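Local structure of protease Do-like 2, chloroplastic (Arabidopsis thaliana, 4FLN) at residues Val301-Leu306 with Arg325-Gln330; Thr233-His238 with Thr250-Leu255; Leu145-Asp150 with Ser318-Ala323. The protein is a chloroplast serine protease that performs the primary cleavage of the photodamaged D1 protein of photosystem II. All coordinates share one frame; numbering follows the deposited sequence.

Contact 1 of 3, residues Val301-Leu306 with Arg325-Gln330; sequences VSFDDL and RYLISQ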
ATOM      1  N   VAL B 301       7.137  -7.870 -49.707  1.00 47.78           N
ATOM      2  CA  VAL B 301       7.909  -6.796 -50.308  1.00 49.34           C
ATOM      3  C   VAL B 301       6.986  -5.641 -50.746  1.00 52.96           C
ATOM      4  O   VAL B 301       7.248  -4.474 -50.468  1.00 56.10           O
ATOM      5  CB  VAL B 301       8.829  -7.332 -51.425  1.00 48.09           C
ATOM      6  CG1 VAL B 301       8.823  -6.412 -52.618  1.00 53.16           C
ATOM      7  CG2 VAL B 301      10.247  -7.537 -50.872  1.00 38.94           C
ATOM      8  N   SER B 302       5.961  -5.959 -51.521  1.00 48.15           N
ATOM      9  CA  SER B 302       4.950  -4.968 -51.850  1.00 42.24           C
ATOM     10  C   SER B 302       3.570  -5.409 -51.375  1.00 46.06           C
ATOM     11  O   SER B 302       3.344  -6.582 -51.093  1.00 47.97           O
ATOM     12  CB  SER B 302       4.923  -4.715 -53.355  1.00 39.55           C
ATOM     13  OG  SER B 302       4.880  -5.937 -54.078  1.00 40.43           O
ATOM     14  N   PHE B 303       2.659  -4.453 -51.251  1.00 37.98           N
ATOM     15  CA  PHE B 303       1.267  -4.759 -50.978  1.00 36.10           C
ATOM     16  C   PHE B 303       0.430  -3.820 -51.831  1.00 42.43           C
ATOM     17  O   PHE B 303       0.514  -2.609 -51.653  1.00 48.88           O
ATOM     18  CB  PHE B 303       0.989  -4.549 -49.493  1.00 35.40           C
ATOM     19  CG  PHE B 303      -0.417  -4.836 -49.083  1.00 36.96           C
ATOM     20  CD1 PHE B 303      -0.729  -6.003 -48.411  1.00 35.70           C
ATOM     21  CD2 PHE B 303      -1.426  -3.933 -49.347  1.00 47.01           C
ATOM     22  CE1 PHE B 303      -2.020  -6.260 -48.011  1.00 38.34           C
ATOM     23  CE2 PHE B 303      -2.728  -4.190 -48.957  1.00 51.37           C
ATOM     24  CZ  PHE B 303      -3.025  -5.354 -48.286  1.00 43.94           C
ATOM     25  N   ASP B 304      -0.377  -4.361 -52.743  1.00 43.76           N
ATOM     26  CA  ASP B 304      -1.116  -3.536 -53.705  1.00 43.15           C
ATOM     27  C   ASP B 304      -0.178  -2.529 -54.380  1.00 49.95           C
ATOM     28  O   ASP B 304      -0.540  -1.370 -54.586  1.00 50.59           O
ATOM     29  CB  ASP B 304      -2.279  -2.788 -53.033  1.00 49.87           C
ATOM     30  CG  ASP B 304      -3.549  -3.646 -52.888  1.00 59.40           C
ATOM     31  OD1 ASP B 304      -3.643  -4.724 -53.519  1.00 50.84           O
ATOM     32  OD2 ASP B 304      -4.467  -3.223 -52.143  1.00 62.39           O
ATOM     33  N   ASP B 305       1.030  -2.989 -54.698  1.00 54.44           N
ATOM     34  CA  ASP B 305       2.074  -2.190 -55.361  1.00 61.37           C
ATOM     35  C   ASP B 305       2.595  -0.980 -54.573  1.00 58.89           C
ATOM     36  O   ASP B 305       3.205  -0.074 -55.148  1.00 61.72           O
ATOM     37  CB  ASP B 305       1.637  -1.751 -56.768  1.00 70.45           C
ATOM     38  CG  ASP B 305       1.392  -2.927 -57.699  1.00 86.03           C
ATOM     39  OD1 ASP B 305       2.377  -3.565 -58.135  1.00 90.46           O
ATOM     40  OD2 ASP B 305       0.211  -3.212 -57.997  1.00 91.38           O
ATOM     41  N   LEU B 306       2.396  -0.990 -53.259  1.00 51.50           N
ATOM     42  CA  LEU B 306       3.108  -0.073 -52.377  1.00 51.51           C
ATOM     43  C   LEU B 306       4.235  -0.857 -51.716  1.00 51.15           C
ATOM     44  O   LEU B 306       4.016  -1.955 -51.208  1.00 56.98           O
ATOM     45  CB  LEU B 306       2.174   0.520 -51.316  1.00 55.21           C
ATOM     46  CG  LEU B 306       1.038   1.424 -51.811  1.00 55.52           C
ATOM     47  CD1 LEU B 306      -0.007   1.638 -50.727  1.00 42.05           C
ATOM     48  CD2 LEU B 306       1.575   2.762 -52.321  1.00 58.89           C
ATOM     49  N   ARG B 325       0.034  -2.452 -41.473  1.00 47.18           N
ATOM     50  CA  ARG B 325      -1.303  -2.821 -41.015  1.00 53.02           C
ATOM     51  C   ARG B 325      -2.410  -1.931 -41.598  1.00 57.35           C
ATOM     52  O   ARG B 325      -3.476  -2.430 -41.976  1.00 52.99           O
ATOM     53  CB  ARG B 325      -1.373  -2.812 -39.485  1.00 60.67           C
ATOM     54  CG  ARG B 325      -0.885  -4.118 -38.835  1.00 83.18           C
ATOM     55  CD  ARG B 325      -0.694  -3.990 -37.319  1.00 89.12           C
ATOM     56  NE  ARG B 325       0.464  -3.157 -36.998  1.00 93.50           N
ATOM     57  CZ  ARG B 325       0.727  -2.663 -35.793  1.00 90.10           C
ATOM     58  NH1 ARG B 325      -0.091  -2.911 -34.776  1.00 87.42           N
ATOM     59  NH2 ARG B 325       1.805  -1.913 -35.608  1.00 89.60           N
ATOM     60  N   TYR B 326      -2.156  -0.624 -41.684  1.00 47.19           N
ATOM     61  CA  TYR B 326      -3.166   0.316 -42.170  1.00 41.05           C
ATOM     62  C   TYR B 326      -3.811  -0.091 -43.500  1.00 45.55           C
ATOM     63  O   TYR B 326      -5.036  -0.061 -43.632  1.00 39.23           O
ATOM     64  CB  TYR B 326      -2.614   1.744 -42.271  1.00 51.09           C
ATOM     65  CG  TYR B 326      -3.565   2.689 -42.984  1.00 60.89           C
ATOM     66  CD1 TYR B 326      -3.337   3.078 -44.299  1.00 56.57           C
ATOM     67  CD2 TYR B 326      -4.714   3.160 -42.353  1.00 67.27           C
ATOM     68  CE1 TYR B 326      -4.209   3.921 -44.954  1.00 62.35           C
ATOM     69  CE2 TYR B 326      -5.599   4.006 -43.006  1.00 67.22           C
ATOM     70  CZ  TYR B 326      -5.340   4.382 -44.306  1.00 70.65           C
ATOM     71  OH  TYR B 326      -6.212   5.226 -44.963  1.00 74.52           O
ATOM     72  N   LEU B 327      -2.996  -0.456 -44.487  1.00 48.23           N
ATOM     73  CA  LEU B 327      -3.542  -0.854 -45.780  1.00 53.78           C
ATOM     74  C   LEU B 327      -4.475  -2.029 -45.583  1.00 52.91           C
ATOM     75  O   LEU B 327      -5.591  -2.046 -46.089  1.00 53.89           O
ATOM     76  CB  LEU B 327      -2.434  -1.242 -46.758  1.00 56.38           C
ATOM     77  CG  LEU B 327      -1.525  -0.102 -47.204  1.00 58.55           C
ATOM     78  CD1 LEU B 327      -0.480  -0.604 -48.187  1.00 57.91           C
ATOM     79  CD2 LEU B 327      -2.372   0.997 -47.809  1.00 51.25           C
ATOM     80  N   ILE B 328      -4.003  -3.013 -44.832  1.00 54.39           N
ATOM     81  CA  ILE B 328      -4.775  -4.212 -44.580  1.00 53.75           C
ATOM     82  C   ILE B 328      -6.143  -3.872 -43.994  1.00 50.35           C
ATOM     83  O   ILE B 328      -7.153  -4.465 -44.370  1.00 52.15           O
ATOM     84  CB  ILE B 328      -4.023  -5.134 -43.623  1.00 50.52           C
ATOM     85  CG1 ILE B 328      -2.696  -5.561 -44.247  1.00 47.50           C
ATOM     86  CG2 ILE B 328      -4.875  -6.324 -43.249  1.00 45.98           C
ATOM     87  CD1 ILE B 328      -1.799  -6.300 -43.280  1.00 47.20           C
ATOM     88  N   SER B 329      -6.170  -2.905 -43.082  1.00 39.83           N
ATOM     89  CA  SER B 329      -7.395  -2.558 -42.376  1.00 42.30           C
ATOM     90  C   SER B 329      -8.394  -1.780 -43.245  1.00 52.50           C
ATOM     91  O   SER B 329      -9.586  -1.736 -42.948  1.00 57.84           O
ATOM     92  CB  SER B 329      -7.064  -1.758 -41.117  1.00 47.72           C
ATOM     93  OG  SER B 329      -6.494  -0.503 -41.453  1.00 59.14           O
ATOM     94  N   GLN B 330      -7.918  -1.166 -44.318  1.00 58.33           N
ATOM     95  CA  GLN B 330      -8.800  -0.349 -45.148  1.00 57.85           C
ATOM     96  C   GLN B 330      -9.600  -1.189 -46.137  1.00 55.73           C
ATOM     97  O   GLN B 330     -10.415  -0.665 -46.900  1.00 70.38           O
ATOM     98  CB  GLN B 330      -8.027   0.768 -45.858  1.00 54.42           C
ATOM     99  CG  GLN B 330      -8.014   2.081 -45.080  1.00 58.81           C
ATOM    100  CD  GLN B 330      -9.384   2.428 -44.514  1.00 70.47           C
ATOM    101  OE1 GLN B 330      -9.727   2.039 -43.392  1.00 86.02           O
ATOM    102  NE2 GLN B 330     -10.177   3.151 -45.291  1.00 68.92           N
TER

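Contact 2 of 3, residues Thr233-His238 with Thr250-Leu255; sequences TTVVSH and TGYPCL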
ATOM      1  N   THR B 233     -12.406   9.688 -38.997  1.00 53.66           N
ATOM      2  CA  THR B 233     -13.418   9.599 -40.039  1.00 55.73           C
ATOM      3  C   THR B 233     -13.265   8.368 -40.927  1.00 52.91           C
ATOM      4  O   THR B 233     -14.253   7.713 -41.261  1.00 50.27           O
ATOM      5  CB  THR B 233     -13.365  10.841 -40.938  1.00 55.59           C
ATOM      6  OG1 THR B 233     -13.758  11.977 -40.178  1.00 58.93           O
ATOM      7  CG2 THR B 233     -14.301  10.695 -42.134  1.00 59.53           C
ATOM      8  N   THR B 234     -12.034   8.063 -41.321  1.00 46.22           N
ATOM      9  CA  THR B 234     -11.797   6.950 -42.236  1.00 50.25           C
ATOM     10  C   THR B 234     -12.250   5.603 -41.664  1.00 46.50           C
ATOM     11  O   THR B 234     -12.810   4.777 -42.384  1.00 44.10           O
ATOM     12  CB  THR B 234     -10.329   6.887 -42.698  1.00 56.12           C
ATOM     13  OG1 THR B 234      -9.492   6.512 -41.604  1.00 65.33           O
ATOM     14  CG2 THR B 234      -9.886   8.250 -43.192  1.00 68.66           C
ATOM     15  N   VAL B 235     -12.021   5.385 -40.373  1.00 43.51           N
ATOM     16  CA  VAL B 235     -12.454   4.150 -39.741  1.00 40.12           C
ATOM     17  C   VAL B 235     -13.957   4.180 -39.644  1.00 48.33           C
ATOM     18  O   VAL B 235     -14.619   3.150 -39.733  1.00 57.33           O
ATOM     19  CB  VAL B 235     -11.887   3.998 -38.334  1.00 42.38           C
ATOM     20  CG1 VAL B 235     -12.529   2.815 -37.646  1.00 33.64           C
ATOM     21  CG2 VAL B 235     -10.387   3.834 -38.392  1.00 49.51           C
ATOM     22  N   VAL B 236     -14.492   5.378 -39.460  1.00 53.00           N
ATOM     23  CA  VAL B 236     -15.934   5.567 -39.415  1.00 55.76           C
ATOM     24  C   VAL B 236     -16.594   5.305 -40.760  1.00 48.48           C
ATOM     25  O   VAL B 236     -17.629   4.636 -40.815  1.00 48.54           O
ATOM     26  CB  VAL B 236     -16.317   6.978 -38.957  1.00 50.44           C
ATOM     27  CG1 VAL B 236     -17.823   7.155 -39.047  1.00 39.64           C
ATOM     28  CG2 VAL B 236     -15.830   7.209 -37.545  1.00 53.39           C
ATOM     29  N   SER B 237     -16.001   5.836 -41.832  1.00 45.30           N
ATOM     30  CA  SER B 237     -16.524   5.626 -43.188  1.00 50.15           C
ATOM     31  C   SER B 237     -16.608   4.143 -43.441  1.00 49.76           C
ATOM     32  O   SER B 237     -17.644   3.633 -43.860  1.00 46.70           O
ATOM     33  CB  SER B 237     -15.612   6.228 -44.258  1.00 50.02           C
ATOM     34  OG  SER B 237     -15.314   7.586 -43.999  1.00 70.14           O
ATOM     35  N   HIS B 238     -15.501   3.457 -43.169  1.00 45.45           N
ATOM     36  CA  HIS B 238     -15.410   2.023 -43.366  1.00 45.67           C
ATOM     37  C   HIS B 238     -16.574   1.324 -42.697  1.00 44.91           C
ATOM     38  O   HIS B 238     -17.172   0.415 -43.257  1.00 51.14           O
ATOM     39  CB  HIS B 238     -14.101   1.492 -42.797  1.00 52.61           C
ATOM     40  CG  HIS B 238     -13.872   0.042 -43.079  1.00 52.99           C
ATOM     41  ND1 HIS B 238     -14.637  -0.955 -42.511  1.00 56.95           N
ATOM     42  CD2 HIS B 238     -12.973  -0.580 -43.877  1.00 47.73           C
ATOM     43  CE1 HIS B 238     -14.213  -2.129 -42.939  1.00 57.50           C
ATOM     44  NE2 HIS B 238     -13.209  -1.929 -43.775  1.00 56.25           N
ATOM     45  N   THR B 250     -19.357  -6.437 -40.838  1.00 66.82           N
ATOM     46  CA  THR B 250     -18.453  -7.505 -41.269  1.00 63.65           C
ATOM     47  C   THR B 250     -17.018  -7.333 -40.781  1.00 61.38           C
ATOM     48  O   THR B 250     -16.162  -8.182 -41.021  1.00 63.02           O
ATOM     49  CB  THR B 250     -18.453  -7.659 -42.798  1.00 62.87           C
ATOM     50  OG1 THR B 250     -18.139  -6.398 -43.400  1.00 63.24           O
ATOM     51  CG2 THR B 250     -19.816  -8.117 -43.282  1.00 58.81           C
ATOM     52  N   GLY B 251     -16.751  -6.220 -40.115  1.00 60.22           N
ATOM     53  CA  GLY B 251     -15.456  -6.007 -39.496  1.00 53.50           C
ATOM     54  C   GLY B 251     -14.310  -5.588 -40.397  1.00 49.26           C
ATOM     55  O   GLY B 251     -14.494  -5.264 -41.568  1.00 59.34           O
ATOM     56  N   TYR B 252     -13.117  -5.582 -39.815  1.00 40.92           N
ATOM     57  CA  TYR B 252     -11.890  -5.176 -40.483  1.00 42.84           C
ATOM     58  C   TYR B 252     -10.949  -6.375 -40.656  1.00 43.60           C
ATOM     59  O   TYR B 252     -10.604  -7.054 -39.683  1.00 46.81           O
ATOM     60  CB  TYR B 252     -11.218  -4.041 -39.700  1.00 37.62           C
ATOM     61  CG  TYR B 252     -12.112  -2.850 -39.488  1.00 36.22           C
ATOM     62  CD1 TYR B 252     -11.911  -1.678 -40.195  1.00 36.64           C
ATOM     63  CD2 TYR B 252     -13.173  -2.899 -38.584  1.00 41.03           C
ATOM     64  CE1 TYR B 252     -12.736  -0.573 -40.009  1.00 32.34           C
ATOM     65  CE2 TYR B 252     -14.010  -1.805 -38.397  1.00 37.02           C
ATOM     66  CZ  TYR B 252     -13.779  -0.645 -39.115  1.00 36.80           C
ATOM     67  OH  TYR B 252     -14.587   0.450 -38.947  1.00 42.38           O
ATOM     68  N   PRO B 253     -10.546  -6.655 -41.902  1.00 42.36           N
ATOM     69  CA  PRO B 253      -9.787  -7.884 -42.152  1.00 47.70           C
ATOM     70  C   PRO B 253      -8.343  -7.825 -41.651  1.00 42.85           C
ATOM     71  O   PRO B 253      -7.804  -6.751 -41.408  1.00 41.20           O
ATOM     72  CB  PRO B 253      -9.834  -8.015 -43.677  1.00 36.60           C
ATOM     73  CG  PRO B 253      -9.970  -6.625 -44.157  1.00 45.77           C
ATOM     74  CD  PRO B 253     -10.750  -5.866 -43.129  1.00 44.05           C
ATOM     75  N   CYS B 254      -7.736  -8.994 -41.484  1.00 43.50           N
ATOM     76  CA  CYS B 254      -6.310  -9.086 -41.204  1.00 46.11           C
ATOM     77  C   CYS B 254      -5.648  -9.980 -42.253  1.00 48.33           C
ATOM     78  O   CYS B 254      -6.311 -10.778 -42.923  1.00 44.44           O
ATOM     79  CB  CYS B 254      -6.053  -9.642 -39.802  1.00 35.82           C
ATOM     80  SG  CYS B 254      -6.397 -11.409 -39.638  1.00 60.92           S
ATOM     81  N   LEU B 255      -4.340  -9.836 -42.392  1.00 43.46           N
ATOM     82  CA  LEU B 255      -3.591 -10.593 -43.376  1.00 34.73           C
ATOM     83  C   LEU B 255      -3.323 -12.005 -42.888  1.00 44.43           C
ATOM     84  O   LEU B 255      -2.922 -12.860 -43.676  1.00 49.14           O
ATOM     85  CB  LEU B 255      -2.268  -9.893 -43.665  1.00 35.95           C
ATOM     86  CG  LEU B 255      -1.327 -10.588 -44.652  1.00 49.14           C
ATOM     87  CD1 LEU B 255      -2.043 -10.969 -45.964  1.00 45.01           C
ATOM     88  CD2 LEU B 255      -0.113  -9.702 -44.911  1.00 44.24           C
TER

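Contact 3 of 3, residues Leu145-Asp150 with Ser318-Ala323; sequences LPRLQD and SSERIA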
ATOM      1  N   LEU B 145      -9.276  13.510 -43.066  1.00 45.80           N
ATOM      2  CA  LEU B 145      -8.308  13.256 -42.009  1.00 37.92           C
ATOM      3  C   LEU B 145      -7.353  14.443 -41.800  1.00 53.32           C
ATOM      4  O   LEU B 145      -6.717  14.916 -42.744  1.00 63.33           O
ATOM      5  CB  LEU B 145      -7.531  11.976 -42.324  1.00 28.37           C
ATOM      6  CG  LEU B 145      -6.547  11.430 -41.295  1.00 41.92           C
ATOM      7  CD1 LEU B 145      -7.219  10.404 -40.407  1.00 41.99           C
ATOM      8  CD2 LEU B 145      -5.357  10.822 -42.009  1.00 47.39           C
ATOM      9  N   PRO B 146      -7.243  14.917 -40.548  1.00 54.31           N
ATOM     10  CA  PRO B 146      -6.453  16.084 -40.135  1.00 50.88           C
ATOM     11  C   PRO B 146      -4.951  15.899 -40.303  1.00 50.18           C
ATOM     12  O   PRO B 146      -4.486  14.791 -40.567  1.00 43.53           O
ATOM     13  CB  PRO B 146      -6.785  16.220 -38.646  1.00 48.78           C
ATOM     14  CG  PRO B 146      -7.184  14.863 -38.231  1.00 50.40           C
ATOM     15  CD  PRO B 146      -7.907  14.281 -39.398  1.00 54.33           C
ATOM     16  N   ARG B 147      -4.208  16.995 -40.171  1.00 46.47           N
ATOM     17  CA  ARG B 147      -2.757  16.932 -40.143  1.00 51.53           C
ATOM     18  C   ARG B 147      -2.287  17.236 -38.727  1.00 52.59           C
ATOM     19  O   ARG B 147      -2.996  17.873 -37.950  1.00 52.08           O
ATOM     20  CB  ARG B 147      -2.139  17.896 -41.160  1.00 63.55           C
ATOM     21  CG  ARG B 147      -2.555  17.578 -42.592  1.00 81.32           C
ATOM     22  CD  ARG B 147      -1.708  18.268 -43.662  1.00 92.48           C
ATOM     23  NE  ARG B 147      -1.819  17.554 -44.938  1.00 99.84           N
ATOM     24  CZ  ARG B 147      -0.967  16.617 -45.355  1.00101.25           C
ATOM     25  NH1 ARG B 147       0.085  16.289 -44.612  1.00104.27           N
ATOM     26  NH2 ARG B 147      -1.159  16.010 -46.521  1.00 90.63           N
ATOM     27  N   LEU B 148      -1.112  16.730 -38.376  1.00 49.21           N
ATOM     28  CA  LEU B 148      -0.539  17.016 -37.073  1.00 48.81           C
ATOM     29  C   LEU B 148      -0.544  18.512 -36.798  1.00 56.51           C
ATOM     30  O   LEU B 148      -0.158  19.316 -37.646  1.00 46.82           O
ATOM     31  CB  LEU B 148       0.891  16.493 -36.985  1.00 48.40           C
ATOM     32  CG  LEU B 148       1.095  14.978 -36.971  1.00 56.41           C
ATOM     33  CD1 LEU B 148       2.563  14.661 -36.737  1.00 53.39           C
ATOM     34  CD2 LEU B 148       0.224  14.300 -35.911  1.00 59.67           C
ATOM     35  N   GLN B 149      -0.991  18.866 -35.596  1.00 66.67           N
ATOM     36  CA  GLN B 149      -1.049  20.249 -35.128  1.00 54.47           C
ATOM     37  C   GLN B 149      -2.335  20.957 -35.517  1.00 44.23           C
ATOM     38  O   GLN B 149      -2.593  22.067 -35.077  1.00 49.29           O
ATOM     39  CB  GLN B 149       0.167  21.041 -35.596  1.00 56.48           C
ATOM     40  CG  GLN B 149       0.288  22.400 -34.942  1.00 70.68           C
ATOM     41  CD  GLN B 149       1.693  22.947 -35.012  1.00 73.60           C
ATOM     42  OE1 GLN B 149       2.568  22.361 -35.655  1.00 73.58           O
ATOM     43  NE2 GLN B 149       1.923  24.066 -34.343  1.00 69.23           N
ATOM     44  N   ASP B 150      -3.155  20.312 -36.334  1.00 47.24           N
ATOM     45  CA  ASP B 150      -4.487  20.834 -36.609  1.00 42.31           C
ATOM     46  C   ASP B 150      -5.250  21.014 -35.295  1.00 46.74           C
ATOM     47  O   ASP B 150      -5.200  20.166 -34.398  1.00 46.53           O
ATOM     48  CB  ASP B 150      -5.253  19.894 -37.543  1.00 50.56           C
ATOM     49  CG  ASP B 150      -4.990  20.181 -39.013  1.00 60.67           C
ATOM     50  OD1 ASP B 150      -3.921  20.742 -39.338  1.00 61.11           O
ATOM     51  OD2 ASP B 150      -5.862  19.847 -39.847  1.00 65.83           O
ATOM     52  N   SER B 318       1.743  12.599 -48.391  1.00104.59           N
ATOM     53  CA  SER B 318       2.919  13.108 -49.087  1.00 99.65           C
ATOM     54  C   SER B 318       4.244  13.060 -48.308  1.00104.95           C
ATOM     55  O   SER B 318       5.253  12.593 -48.841  1.00103.97           O
ATOM     56  CB  SER B 318       2.636  14.535 -49.552  1.00 93.84           C
ATOM     57  OG  SER B 318       1.314  14.914 -49.201  1.00 83.59           O
ATOM     58  N   SER B 319       4.256  13.545 -47.071  1.00109.12           N
ATOM     59  CA  SER B 319       5.485  13.537 -46.271  1.00107.80           C
ATOM     60  C   SER B 319       5.559  12.366 -45.282  1.00106.87           C
ATOM     61  O   SER B 319       6.533  12.230 -44.534  1.00102.08           O
ATOM     62  CB  SER B 319       5.638  14.867 -45.527  1.00108.81           C
ATOM     63  OG  SER B 319       7.003  15.229 -45.398  1.00111.12           O
ATOM     64  N   GLU B 320       4.533  11.518 -45.288  1.00108.70           N
ATOM     65  CA  GLU B 320       4.322  10.577 -44.190  1.00105.92           C
ATOM     66  C   GLU B 320       4.418   9.097 -44.565  1.00 96.82           C
ATOM     67  O   GLU B 320       4.197   8.709 -45.712  1.00 86.14           O
ATOM     68  CB  GLU B 320       2.961  10.843 -43.534  1.00113.49           C
ATOM     69  CG  GLU B 320       2.696  12.311 -43.208  1.00123.00           C
ATOM     70  CD  GLU B 320       1.428  12.525 -42.387  1.00128.90           C
ATOM     71  OE1 GLU B 320       0.920  13.667 -42.366  1.00134.31           O
ATOM     72  OE2 GLU B 320       0.941  11.558 -41.760  1.00126.07           O
ATOM     73  N   ARG B 321       4.741   8.275 -43.573  1.00 98.86           N
ATOM     74  CA  ARG B 321       4.686   6.825 -43.719  1.00 96.24           C
ATOM     75  C   ARG B 321       3.713   6.230 -42.698  1.00 83.33           C
ATOM     76  O   ARG B 321       3.341   6.891 -41.733  1.00 80.75           O
ATOM     77  CB  ARG B 321       6.078   6.205 -43.579  1.00 95.37           C
ATOM     78  CG  ARG B 321       7.056   6.656 -44.650  1.00 88.23           C
ATOM     79  CD  ARG B 321       8.271   5.735 -44.748  1.00 85.93           C
ATOM     80  NE  ARG B 321       8.001   4.469 -45.435  1.00 78.95           N
ATOM     81  CZ  ARG B 321       7.978   4.323 -46.758  1.00 80.64           C
ATOM     82  NH1 ARG B 321       8.188   5.367 -47.546  1.00 84.47           N
ATOM     83  NH2 ARG B 321       7.740   3.136 -47.299  1.00 82.68           N
ATOM     84  N   ILE B 322       3.282   4.994 -42.932  1.00 75.59           N
ATOM     85  CA  ILE B 322       2.312   4.337 -42.055  1.00 59.54           C
ATOM     86  C   ILE B 322       2.560   2.838 -41.936  1.00 50.22           C
ATOM     87  O   ILE B 322       2.961   2.174 -42.898  1.00 47.42           O
ATOM     88  CB  ILE B 322       0.864   4.544 -42.547  1.00 54.20           C
ATOM     89  CG1 ILE B 322      -0.137   4.204 -41.444  1.00 56.11           C
ATOM     90  CG2 ILE B 322       0.597   3.719 -43.797  1.00 51.04           C
ATOM     91  CD1 ILE B 322      -0.051   5.117 -40.237  1.00 61.88           C
ATOM     92  N   ALA B 323       2.304   2.305 -40.751  1.00 47.29           N
ATOM     93  CA  ALA B 323       2.438   0.876 -40.536  1.00 44.36           C
ATOM     94  C   ALA B 323       1.637   0.109 -41.584  1.00 55.76           C
ATOM     95  O   ALA B 323       0.502   0.458 -41.922  1.00 51.74           O
ATOM     96  CB  ALA B 323       2.001   0.496 -39.137  1.00 38.90           C
TER

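Contact 1 of 3, residues Val301-Leu306 with Arg325-Gln330
Phe303 and Leu327 run past each other in opposite directions, strand side chain against helix side chain. The CD2-CE2 side of the Phe303 ring lies against the leucine. Phe303 CD2 is 3.7 Å from Leu327 CD1, and Phe303 CE2 is equally close to Leu327 CB. CG of Phe303 is anti to the backbone N (chi1 -180°), which carries the ring out from the strand end to the helix. Ile328 meets the same ring at CE1 and CZ. Its side chain crosses the phenylalanine at about a right angle, and Ile328 CG1 sits 3.9 Å from Phe303 CE1. Both aliphatic groups come at the ring obliquely. Here helix 325-329 packs on strand 299-303 of the first PDZ domain, an antiparallel sheet flanked by helices. The strand ends in a type I' turn from Phe303 to Leu306. Phe303 N donates to Leu306 O at 2.8 Å, and Leu306 N returns a bond to Phe303 O. This tight turn brings Leu306 round beside Phe303, so both can reach Leu327. Leu306 CD1 touches Leu327 CD1 and lies 3.8 Å from Leu327 CD2, so it meets both methyls of the fork. No hydrogen bond joins the two segments; the contact is apolar. Beyond it, Phe303 also packs on Ala337, Ile339 and the ring of Phe324. Ile328 reaches Leu255 and the backbone of a bound peptide.

Contact 2 of 3, residues Thr233-His238 with Thr250-Leu255
His238 and Tyr252 form an offset stack where the protease domain passes into the first PDZ domain. His238 lies on helix 233-246, which follows the last strand of the second trypsin-like barrel. Tyr252 is in the loop between that helix and the first PDZ strand, 257-261. The ring centroids are 4.1 Å apart and the planes are inclined by 22°. Tyr252 CE1 lies over one face of the imidazole, toward its rim, 3.2 Å from His238 ND1. CG of His238 stands anti to the backbone N (chi1 -174°), which carries the ring off the helix toward the loop. For Tyr252, CG is anti to the carbonyl carbon, which swings the phenol toward the helix. The two side chains slide past each other in opposite directions. Tyr252 OH reaches the helix backbone and donates to Val235 O at 2.8 Å. That carbonyl oxygen lies in the plane of the phenol ring, while the donor is tilted 23° from the carbonyl plane. A phenylalanine in place of Tyr252 would probably leave Val235 O without this donor and the ring end without its tie to the helix. The imidazole has further partners: NE2 hydrogen-bonds to Lys331 O, and the ring also stacks with Phe332. The loop borders a bound peptide, with backbone hydrogen bonds from Pro253 and Leu255. Gly251 O lies at the imidazole edge, 3.4 Å from His238 CE1. The Val235 side chain crosses that of Tyr252 at about a right angle, with Val235 CG1 3.4 Å from Tyr252 OH.

Contact 3 of 3, residues Leu145-Asp150 with Ser318-Ala323
Arg147 and Glu320 have the closest CA atoms across the contact, 10.3 Å apart, and Arg147 opens a type II turn closed by a bond from Asp150 N to Arg147 O. The gap is bridged mainly by the long side chains of Arg147 and Glu320. The arginine chain is extended from CG to NE (chi3 159°) and brings the guanidinium to the other segment. There Arg147 NH1 forms a salt bridge with Glu320 OE1, at a rather long 3.6 Å. Glu320 is also extended beyond CG, and the two side chains meet at a slant. The guanidinium and carboxylate planes are 84° apart, nearly perpendicular. The groups are therefore not paired flat, side by side, and a single oxygen faces a single nitrogen. On the side away from the carboxylate, Arg147 NH2 is 3.8 Å from Ser318 OG, with no hydrogen bond. At the base of the arginine, a weak bond runs from Arg147 N to Asp150 OD2. Glu320 OE1 has a second cationic partner in Arg317, which also donates to Pro146 O. Two arginines thus approach the same carboxylate oxygen, which probably stabilises its negative charge. Ser319 and Arg321 pack on Ala44 and Gly105 of the second subunit. This is a polar surface contact between domains. It joins the loop leading into strand 151-156 of the second trypsin-like barrel to the small hairpin of strands 313-315 and 321-323 in the first PDZ domain.

How the contacts relate
From the N terminus, the chain first reaches 145-150, in the loop between the two protease barrels. Contact 3 closes a long loop from there to 318-323 in the first PDZ domain. Contact 2 is nested inside that loop and closes a short one, joining helix 233-246 to the linker after it. Contact 1 opens next, at 301-306, and closes at 325-330, just beyond contact 3, so contacts 1 and 3 cross. Strand 321-323 leads directly into helix 325-329. Contacts 1 and 2 touch where Ile328 and Ser329 meet Pro253, Leu255, Tyr252 and His238. Contact 1 lies within the PDZ domain; contacts 2 and 3 tie it to the protease.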